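Local atomic coordinates of crustacyanin-C1 subunit (PDB entry 1I4U), a protein that binds the carotenoid astaxanthin as one subunit of crustacyanin, the complex that gives the lobster carapace its blue colour. Residues A[41-46]-A[130-135]; A[101-106]-A[118-123]; A[35-40]-A[50-55]. One frame throughout, in Å; residues are numbered along the deposited sequence.

Contact 1: residues A[41-46]-A[130-135]; sequences TNNPYQ and SDFSFI
Thr41 meets Ser133 where segment 41-46 runs across strand 130-135, the end-to-end directions 104° apart; the backbone bond runs from Thr41 N to Ser133 O at 3.0 Å. Beyond that bond water takes over. One molecule receives an N-H from Asn43 ND2 and donates to the carbonyls of Thr41 and Ser133, and a second joins Thr41 OG1 and Asn42 O to Asp131 O. A third links Thr41 OG1 with Ser133 OG and Asp131 OD1, whose carboxylate is also held by Arg163 and Tyr119. With chi1 at 63°, Thr41 OG1 sits between its own N and carbonyl carbon, where it serves both of the latter waters. Further along the loop, side chains gather round the Phe132 ring. Asn42 O lies at its edge, in the ring plane, 3.5 Å from Phe132 CD1, while Pro44 CD approaches Phe132 CE1 at 3.7 Å. Tyr45 turns its edge to the face of Phe132 in an offset edge-to-face pair, planes at 75°, with Tyr45 CE2 3.8 Å from Phe132 CZ. The side chain of Asn43 crosses Phe132 and Phe134 at about a right angle to each, ND2 3.4 Å from Phe134 CZ, and ND2 also bonds a methylpentanediol, probably from the crystallisation liquor. Its OD1 takes the N-H of Tyr45 at 2.8 Å, which, with the bonds of ND2, helps hold the amide's rotation. This Asx turn belongs to the loop after the first long strand of a lipocalin barrel, here folded against strand 128-137 and touching the second subunit.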
loop_
_atom_site.group_PDB
_atom_site.type_symbol
_atom_site.label_atom_id
_atom_site.label_comp_id
_atom_site.label_asym_id
_atom_site.label_seq_id
_atom_site.Cartn_x
_atom_site.Cartn_y
_atom_site.Cartn_z
ATOM N N THR A 41 16.322 -5.524 -1.215
ATOM C CA THR A 41 16.744 -4.145 -1.360
ATOM C C THR A 41 16.057 -3.303 -0.289
ATOM O O THR A 41 15.004 -3.685 0.215
ATOM C CB THR A 41 16.450 -3.601 -2.786
ATOM O OG1 THR A 41 15.037 -3.602 -3.055
ATOM C CG2 THR A 41 17.104 -4.456 -3.859
ATOM N N ASN A 42 16.679 -2.198 0.095
ATOM C CA ASN A 42 16.255 -1.341 1.206
ATOM C C ASN A 42 14.758 -1.152 1.263
ATOM O O ASN A 42 14.146 -0.670 0.324
ATOM C CB ASN A 42 16.961 -0.017 0.997
ATOM C CG ASN A 42 16.851 0.943 2.133
ATOM O OD1 ASN A 42 16.353 0.647 3.226
ATOM N ND2 ASN A 42 17.352 2.135 1.846
ATOM N N ASN A 43 14.154 -1.586 2.356
ATOM C CA ASN A 43 12.691 -1.663 2.464
ATOM C C ASN A 43 12.326 -1.092 3.812
ATOM O O ASN A 43 12.650 -1.672 4.829
ATOM C CB ASN A 43 12.283 -3.123 2.241
ATOM C CG ASN A 43 10.779 -3.269 2.240
ATOM O OD1 ASN A 43 10.075 -2.589 2.994
ATOM N ND2 ASN A 43 10.303 -4.116 1.348
ATOM N N PRO A 44 11.699 0.083 3.856
ATOM C CA PRO A 44 11.363 0.735 5.143
ATOM C C PRO A 44 10.098 0.174 5.769
ATOM O O PRO A 44 9.707 0.605 6.836
ATOM C CB PRO A 44 11.144 2.183 4.669
ATOM C CG PRO A 44 10.494 2.000 3.331
ATOM C CD PRO A 44 11.284 0.894 2.706
ATOM N N TYR A 45 9.465 -0.802 5.117
ATOM C CA TYR A 45 8.199 -1.372 5.594
ATOM C C TYR A 45 8.408 -2.709 6.278
ATOM O O TYR A 45 7.568 -3.124 7.058
ATOM C CB TYR A 45 7.244 -1.566 4.422
ATOM C CG TYR A 45 7.021 -0.325 3.612
ATOM C CD1 TYR A 45 6.318 0.760 4.134
ATOM C CD2 TYR A 45 7.493 -0.201 2.321
ATOM C CE1 TYR A 45 6.114 1.894 3.370
ATOM C CE2 TYR A 45 7.292 0.918 1.557
ATOM C CZ TYR A 45 6.595 1.977 2.086
ATOM O OH TYR A 45 6.414 3.096 1.309
ATOM N N GLN A 46 9.433 -3.445 6.000
ATOM C CA GLN A 46 9.685 -4.788 6.546
ATOM C C GLN A 46 10.077 -4.633 7.987
ATOM O O GLN A 46 11.144 -4.124 8.324
ATOM C CB GLN A 46 10.767 -5.438 5.706
ATOM C CG GLN A 46 11.438 -6.665 6.218
ATOM C CD GLN A 46 10.544 -7.861 6.338
ATOM O OE1 GLN A 46 10.668 -8.898 5.679
ATOM N NE2 GLN A 46 9.568 -7.732 7.199
ATOM N N SER A 130 9.273 3.819 -6.547
ATOM C CA SER A 130 9.986 3.062 -5.564
ATOM C C SER A 130 9.764 1.593 -5.881
ATOM O O SER A 130 8.666 1.146 -6.124
ATOM C CB SER A 130 9.558 3.300 -4.130
ATOM O OG SER A 130 10.162 4.484 -3.583
ATOM N N ASP A 131 10.856 0.857 -5.852
ATOM C CA ASP A 131 10.698 -0.597 -5.974
ATOM C C ASP A 131 11.474 -1.310 -4.873
ATOM O O ASP A 131 12.328 -0.788 -4.181
ATOM C CB ASP A 131 11.078 -1.079 -7.335
ATOM C CG ASP A 131 12.477 -0.783 -7.806
ATOM O OD1 ASP A 131 13.327 -0.549 -6.943
ATOM O OD2 ASP A 131 12.614 -0.768 -9.034
ATOM N N PHE A 132 10.998 -2.527 -4.692
ATOM C CA PHE A 132 11.330 -3.375 -3.559
ATOM C C PHE A 132 11.499 -4.791 -4.124
ATOM O O PHE A 132 10.554 -5.327 -4.686
ATOM C CB PHE A 132 10.258 -3.336 -2.438
ATOM C CG PHE A 132 10.071 -1.892 -1.978
ATOM C CD1 PHE A 132 11.006 -1.289 -1.175
ATOM C CD2 PHE A 132 9.018 -1.139 -2.415
ATOM C CE1 PHE A 132 10.876 0.061 -0.838
ATOM C CE2 PHE A 132 8.841 0.201 -2.087
ATOM C CZ PHE A 132 9.818 0.800 -1.310
ATOM N N SER A 133 12.692 -5.348 -3.981
ATOM C CA SER A 133 13.038 -6.620 -4.543
ATOM C C SER A 133 13.518 -7.549 -3.417
ATOM O O SER A 133 14.056 -7.118 -2.403
ATOM C CB SER A 133 14.101 -6.485 -5.620
ATOM O OG SER A 133 13.673 -5.654 -6.676
ATOM N N PHE A 134 13.296 -8.828 -3.672
ATOM C CA PHE A 134 13.567 -9.890 -2.700
ATOM C C PHE A 134 14.075 -11.124 -3.411
ATOM O O PHE A 134 13.593 -11.447 -4.467
ATOM C CB PHE A 134 12.325 -10.285 -1.923
ATOM C CG PHE A 134 11.496 -9.155 -1.339
ATOM C CD1 PHE A 134 10.631 -8.444 -2.145
ATOM C CD2 PHE A 134 11.606 -8.800 -0.001
ATOM C CE1 PHE A 134 9.895 -7.409 -1.615
ATOM C CE2 PHE A 134 10.836 -7.770 0.524
ATOM C CZ PHE A 134 9.997 -7.071 -0.296
ATOM N N ILE A 135 15.001 -11.821 -2.754
ATOM C CA ILE A 135 15.434 -13.147 -3.151
ATOM C C ILE A 135 14.997 -14.075 -2.033
ATOM O O ILE A 135 15.412 -13.859 -0.876
ATOM C CB ILE A 135 16.943 -13.228 -3.429
ATOM C CG1 ILE A 135 17.337 -12.294 -4.583
ATOM C CG2 ILE A 135 17.439 -14.627 -3.743
ATOM C CD1 ILE A 135 18.848 -12.091 -4.730
HETATM O O HOH W 1 12.647 -4.948 -0.571
HETATM O O HOH W 2 14.310 -1.146 -2.254
HETATM O O HOH W 3 14.381 -3.150 -5.857
#

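Contact 2: residues A[101-106]-A[118-123]; sequences FAAPLV and LYSCID
Val106 and Tyr119 form an antiparallel hydrogen-bonded pair: Val106 N reaches Tyr119 O at 2.8 Å in a nearly straight bond (172°), and Tyr119 N returns to Val106 O at 2.9 Å. Next to them a side chain carries the link onward. The hydroxyl of Ser120, anti to its backbone N (chi1 -174°), donates from OG to Pro104 O at 2.7 Å, in the plane of that carbonyl. An alanine here would probably leave Pro104 O without this donor, with the backbone bonds of Val106 and Tyr119 left to join the segments. The same OG lies 3.7 Å from Ala103 CB, and Pro104 CG lies 3.7 Å from Cys121 O. Beyond the pair Leu118 CA makes a CA-H...O contact with Val106 O at 3.3 Å, and Leu105 reaches diagonally across, its CD2 4.1 Å from Leu118 CB. The two strands belong to the hairpin 102-110/115-123 of the barrel, flanked by strand 93-97 beside the first and strand 128-137 beside the second. Helix 17-24 packs on Val106 through Arg17 and Leu20, the Cys12-Cys121 disulfide fastens the N-terminal region to the second strand, and Phe101 of the second subunit packs on Ala103 and Pro104.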
loop_
_atom_site.group_PDB
_atom_site.type_symbol
_atom_site.label_atom_id
_atom_site.label_comp_id
_atom_site.label_asym_id
_atom_site.label_seq_id
_atom_site.Cartn_x
_atom_site.Cartn_y
_atom_site.Cartn_z
ATOM N N PHE A 101 -0.103 -1.406 4.705
ATOM C CA PHE A 101 -0.556 -1.242 3.316
ATOM C C PHE A 101 -0.512 -2.622 2.621
ATOM O O PHE A 101 0.077 -3.615 3.091
ATOM C CB PHE A 101 0.337 -0.288 2.548
ATOM C CG PHE A 101 0.140 1.219 2.770
ATOM C CD1 PHE A 101 -0.501 1.775 3.879
ATOM C CD2 PHE A 101 0.605 2.148 1.841
ATOM C CE1 PHE A 101 -0.641 3.158 4.033
ATOM C CE2 PHE A 101 0.482 3.521 1.977
ATOM C CZ PHE A 101 -0.175 4.069 3.082
ATOM N N ALA A 102 -1.121 -2.749 1.464
ATOM C CA ALA A 102 -1.022 -3.866 0.550
ATOM C C ALA A 102 -0.335 -3.367 -0.713
ATOM O O ALA A 102 -0.490 -2.206 -1.086
ATOM C CB ALA A 102 -2.354 -4.530 0.166
ATOM N N ALA A 103 0.397 -4.261 -1.383
ATOM C CA ALA A 103 1.168 -3.848 -2.547
ATOM C C ALA A 103 1.179 -4.900 -3.621
ATOM O O ALA A 103 0.991 -6.086 -3.292
ATOM C CB ALA A 103 2.619 -3.624 -2.152
ATOM N N PRO A 104 1.432 -4.510 -4.854
ATOM C CA PRO A 104 1.595 -5.570 -5.856
ATOM C C PRO A 104 2.849 -6.384 -5.553
ATOM O O PRO A 104 3.843 -5.863 -5.054
ATOM C CB PRO A 104 1.869 -4.804 -7.131
ATOM C CG PRO A 104 2.333 -3.464 -6.701
ATOM C CD PRO A 104 1.611 -3.174 -5.394
ATOM N N LEU A 105 2.788 -7.662 -5.940
ATOM C CA LEU A 105 3.930 -8.533 -5.747
ATOM C C LEU A 105 3.991 -9.448 -6.960
ATOM O O LEU A 105 3.130 -10.306 -7.138
ATOM C CB LEU A 105 3.830 -9.281 -4.416
ATOM C CG LEU A 105 5.054 -10.076 -3.904
ATOM C CD1 LEU A 105 5.300 -11.355 -4.642
ATOM C CD2 LEU A 105 6.266 -9.146 -3.923
ATOM N N VAL A 106 5.031 -9.247 -7.738
ATOM C CA VAL A 106 5.264 -10.041 -8.926
ATOM C C VAL A 106 6.335 -11.081 -8.606
ATOM O O VAL A 106 7.359 -10.771 -7.961
ATOM C CB VAL A 106 5.733 -9.167 -10.074
ATOM C CG1 VAL A 106 6.087 -10.025 -11.256
ATOM C CG2 VAL A 106 4.645 -8.159 -10.443
ATOM N N LEU A 118 11.375 -11.886 -6.270
ATOM C CA LEU A 118 10.116 -11.134 -6.099
ATOM C C LEU A 118 10.318 -9.653 -6.283
ATOM O O LEU A 118 11.382 -9.107 -5.935
ATOM C CB LEU A 118 9.569 -11.382 -4.704
ATOM C CG LEU A 118 9.489 -12.864 -4.274
ATOM C CD1 LEU A 118 8.926 -12.915 -2.841
ATOM C CD2 LEU A 118 8.742 -13.678 -5.286
ATOM N N TYR A 119 9.291 -8.987 -6.800
ATOM C CA TYR A 119 9.399 -7.580 -7.146
ATOM C C TYR A 119 8.099 -6.828 -6.886
ATOM O O TYR A 119 7.017 -7.319 -7.236
ATOM C CB TYR A 119 9.752 -7.481 -8.633
ATOM C CG TYR A 119 9.988 -6.070 -9.141
ATOM C CD1 TYR A 119 11.058 -5.339 -8.669
ATOM C CD2 TYR A 119 9.152 -5.458 -10.060
ATOM C CE1 TYR A 119 11.339 -4.042 -9.071
ATOM C CE2 TYR A 119 9.420 -4.167 -10.490
ATOM C CZ TYR A 119 10.505 -3.466 -9.996
ATOM O OH TYR A 119 10.737 -2.184 -10.450
ATOM N N SER A 120 8.189 -5.634 -6.324
ATOM C CA SER A 120 7.078 -4.732 -6.124
ATOM C C SER A 120 7.502 -3.329 -6.567
ATOM O O SER A 120 8.646 -2.950 -6.310
ATOM C CB SER A 120 6.699 -4.672 -4.651
ATOM O OG SER A 120 5.538 -3.921 -4.438
ATOM N N CYS A 121 6.614 -2.589 -7.197
ATOM C CA CYS A 121 6.966 -1.223 -7.627
ATOM C C CYS A 121 5.746 -0.328 -7.489
ATOM O O CYS A 121 4.616 -0.786 -7.681
ATOM C CB CYS A 121 7.470 -1.235 -9.075
ATOM S SG CYS A 121 8.241 0.285 -9.635
ATOM N N ILE A 122 5.997 0.916 -7.129
ATOM C CA ILE A 122 4.971 1.950 -7.038
ATOM C C ILE A 122 5.428 3.182 -7.771
ATOM O O ILE A 122 6.554 3.626 -7.503
ATOM C CB ILE A 122 4.625 2.246 -5.576
ATOM C CG1 ILE A 122 3.536 3.276 -5.324
ATOM C CG2 ILE A 122 5.823 2.672 -4.758
ATOM C CD1 ILE A 122 2.157 2.909 -5.855
ATOM N N ASP A 123 4.552 3.737 -8.614
ATOM C CA ASP A 123 4.800 5.038 -9.196
ATOM C C ASP A 123 4.285 6.176 -8.327
ATOM O O ASP A 123 3.185 6.159 -7.789
ATOM C CB ASP A 123 4.095 5.125 -10.543
ATOM C CG ASP A 123 4.809 4.306 -11.592
ATOM O OD1 ASP A 123 5.966 4.593 -11.873
ATOM O OD2 ASP A 123 4.157 3.397 -12.101
#

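Contact 3: residues A[35-40]-A[50-55]; sequences WYQFAL and KCVRNE
In the lipocalin barrel, strand 33-41 pairs antiparallel with strand 52-58, and here the axes of the short strand segments come within 4.8 Å, their directions 146° apart. Trp35 and Asn54 form the hydrogen-bonded pair: Trp35 N donates to Asn54 O and Asn54 N to Trp35 O, each at 2.8 Å. Two residues on, Gln37 N bonds Val52 O at 3.0 Å, the donor tilted 31° from the carbonyl plane. That carbonyl also receives a CA-H...O contact from Tyr36 and a hydrogen bond from Gln169, so two N-H groups and one C-H converge on it. Tyr36 and Arg53, the non-hydrogen-bonded pair between these bonds, send their side chains the same way, side by side. Tyr36 CE2 rests 4.0 Å from Arg53 CG, and the ring and guanidinium planes are almost perpendicular. A water bridges their polar ends, 2.7 Å from Tyr36 OH and accepting from Arg53 NE. The arginine chain runs extended from CG to NE, and NH1 makes a salt bridge of 2.9 Å to Glu55 OE1, in the guanidinium plane. Beyond Gln37 the first strand carries a classic beta bulge, Phe38 and Ala39 both facing Ile135 of the neighbouring strand, while segment 50-55 turns a corner at Lys50 and Cys51, the latter in a disulfide with Cys173. Next to the bulge Gln37 CB packs on Val52 CG1 at 3.7 Å. On the face of Trp35 and Asn54, the asparagine OD1 is bonded to Ser67, and the indole NE1 to Tyr31 O, with Arg138 in a cation-pi contact on the tryptophan.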
loop_
_atom_site.group_PDB
_atom_site.type_symbol
_atom_site.label_atom_id
_atom_site.label_comp_id
_atom_site.label_asym_id
_atom_site.label_seq_id
_atom_site.Cartn_x
_atom_site.Cartn_y
_atom_site.Cartn_z
ATOM N N TRP A 35 9.440 -20.319 2.923
ATOM C CA TRP A 35 10.456 -19.584 2.176
ATOM C C TRP A 35 11.242 -18.662 3.118
ATOM O O TRP A 35 10.630 -17.935 3.909
ATOM C CB TRP A 35 9.817 -18.697 1.137
ATOM C CG TRP A 35 9.214 -19.319 -0.083
ATOM C CD1 TRP A 35 7.881 -19.529 -0.281
ATOM C CD2 TRP A 35 9.872 -19.777 -1.248
ATOM N NE1 TRP A 35 7.681 -20.099 -1.520
ATOM C CE2 TRP A 35 8.890 -20.268 -2.137
ATOM C CE3 TRP A 35 11.219 -19.824 -1.616
ATOM C CZ2 TRP A 35 9.188 -20.806 -3.402
ATOM C CZ3 TRP A 35 11.535 -20.341 -2.843
ATOM C CH2 TRP A 35 10.530 -20.828 -3.707
ATOM N N TYR A 36 12.538 -18.667 3.030
ATOM C CA TYR A 36 13.389 -17.788 3.806
ATOM C C TYR A 36 13.787 -16.599 2.951
ATOM O O TYR A 36 14.057 -16.719 1.764
ATOM C CB TYR A 36 14.662 -18.542 4.233
ATOM C CG TYR A 36 14.359 -19.763 5.076
ATOM C CD1 TYR A 36 14.116 -20.988 4.496
ATOM C CD2 TYR A 36 14.286 -19.687 6.474
ATOM C CE1 TYR A 36 13.829 -22.110 5.260
ATOM C CE2 TYR A 36 13.983 -20.796 7.232
ATOM C CZ TYR A 36 13.750 -22.022 6.621
ATOM O OH TYR A 36 13.463 -23.118 7.369
ATOM N N GLN A 37 13.843 -15.410 3.544
ATOM C CA GLN A 37 14.278 -14.230 2.797
ATOM C C GLN A 37 15.787 -14.206 2.786
ATOM O O GLN A 37 16.401 -13.929 3.821
ATOM C CB GLN A 37 13.735 -12.973 3.464
ATOM C CG GLN A 37 14.127 -11.670 2.720
ATOM C CD GLN A 37 13.613 -10.521 3.549
ATOM O OE1 GLN A 37 12.468 -10.063 3.538
ATOM N NE2 GLN A 37 14.308 -9.921 4.454
ATOM N N PHE A 38 16.380 -14.472 1.617
ATOM C CA PHE A 38 17.828 -14.509 1.492
ATOM C C PHE A 38 18.436 -13.114 1.461
ATOM O O PHE A 38 19.482 -12.893 2.061
ATOM C CB PHE A 38 18.198 -15.284 0.234
ATOM C CG PHE A 38 19.673 -15.353 -0.049
ATOM C CD1 PHE A 38 20.498 -16.182 0.698
ATOM C CD2 PHE A 38 20.213 -14.547 -1.028
ATOM C CE1 PHE A 38 21.853 -16.213 0.473
ATOM C CE2 PHE A 38 21.559 -14.607 -1.285
ATOM C CZ PHE A 38 22.399 -15.428 -0.537
ATOM N N ALA A 39 17.790 -12.215 0.715
ATOM C CA ALA A 39 18.309 -10.847 0.554
ATOM C C ALA A 39 17.150 -9.961 0.086
ATOM O O ALA A 39 16.168 -10.461 -0.476
ATOM C CB ALA A 39 19.455 -10.717 -0.438
ATOM N N LEU A 40 17.282 -8.668 0.307
ATOM C CA LEU A 40 16.284 -7.695 -0.136
ATOM C C LEU A 40 16.953 -6.336 -0.339
ATOM O O LEU A 40 17.978 -6.058 0.274
ATOM C CB LEU A 40 15.091 -7.586 0.822
ATOM C CG LEU A 40 15.236 -6.715 2.037
ATOM C CD1 LEU A 40 13.879 -6.605 2.740
ATOM C CD2 LEU A 40 16.278 -7.243 3.012
ATOM N N LYS A 50 15.831 -9.948 10.945
ATOM C CA LYS A 50 16.663 -11.116 10.866
ATOM C C LYS A 50 15.826 -12.395 10.872
ATOM O O LYS A 50 14.694 -12.429 11.407
ATOM C CB LYS A 50 17.658 -11.190 12.027
ATOM C CG LYS A 50 18.546 -9.993 12.195
ATOM C CD LYS A 50 19.402 -10.143 13.440
ATOM C CE LYS A 50 20.380 -8.997 13.579
ATOM N NZ LYS A 50 21.084 -9.076 14.903
ATOM N N CYS A 51 16.352 -13.464 10.300
ATOM C CA CYS A 51 15.803 -14.821 10.396
ATOM C C CYS A 51 14.441 -14.914 9.746
ATOM O O CYS A 51 13.608 -15.718 10.141
ATOM C CB CYS A 51 15.742 -15.286 11.866
ATOM S SG CYS A 51 17.364 -15.266 12.669
ATOM N N VAL A 52 14.221 -14.092 8.728
ATOM C CA VAL A 52 12.903 -13.911 8.111
ATOM C C VAL A 52 12.446 -15.190 7.437
ATOM O O VAL A 52 13.091 -15.660 6.481
ATOM C CB VAL A 52 12.953 -12.763 7.110
ATOM C CG1 VAL A 52 11.600 -12.605 6.452
ATOM C CG2 VAL A 52 13.420 -11.452 7.769
ATOM N N ARG A 53 11.361 -15.743 7.946
ATOM C CA ARG A 53 10.828 -17.035 7.590
ATOM C C ARG A 53 9.346 -16.840 7.249
ATOM O O ARG A 53 8.582 -16.433 8.100
ATOM C CB ARG A 53 10.969 -18.003 8.743
ATOM C CG ARG A 53 10.475 -19.401 8.542
ATOM C CD ARG A 53 10.504 -20.204 9.841
ATOM N NE ARG A 53 10.172 -21.607 9.723
ATOM C CZ ARG A 53 8.963 -22.133 9.681
ATOM N NH1 ARG A 53 7.904 -21.323 9.740
ATOM N NH2 ARG A 53 8.826 -23.451 9.579
ATOM N N ASN A 54 8.992 -17.124 6.011
ATOM C CA ASN A 54 7.632 -16.872 5.506
ATOM C C ASN A 54 6.986 -18.220 5.192
ATOM O O ASN A 54 7.405 -18.928 4.311
ATOM C CB ASN A 54 7.657 -15.977 4.289
ATOM C CG ASN A 54 8.398 -14.683 4.482
ATOM O OD1 ASN A 54 8.027 -13.945 5.383
ATOM N ND2 ASN A 54 9.457 -14.433 3.696
ATOM N N GLU A 55 5.960 -18.536 5.989
ATOM C CA GLU A 55 5.246 -19.807 5.871
ATOM C C GLU A 55 3.920 -19.521 5.154
ATOM O O GLU A 55 3.110 -18.753 5.649
ATOM C CB GLU A 55 5.047 -20.450 7.247
ATOM C CG GLU A 55 4.433 -21.818 7.150
ATOM C CD GLU A 55 4.402 -22.496 8.506
ATOM O OE1 GLU A 55 5.075 -22.106 9.470
ATOM O OE2 GLU A 55 3.602 -23.427 8.577
HETATM O O HOH W 4 12.264 -23.462 9.758
#

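How the contacts relate
From the N terminus, contact 3 comes first: residues 35-40 run straight on into 41-46, and the chain turns back to pair 50-55 with 35-40, closing a short loop. Segment 41-46, within that turn, waits until 130-135 to complete contact 1, so contacts 1 and 3 cross along the chain. Contact 2, within the hairpin 102-110/115-123, is nested inside the long loop that contact 1 closes and follows contact 3 in series. Strand 128-137 lies between strands 33-41 and 115-123 in the sheet and joins them by backbone bonds on both sides, such as Ser130 to Ile122. Contacts 1 and 2 both touch the second subunit; contacts 2 and 3, centres about 17 Å apart, do not touch.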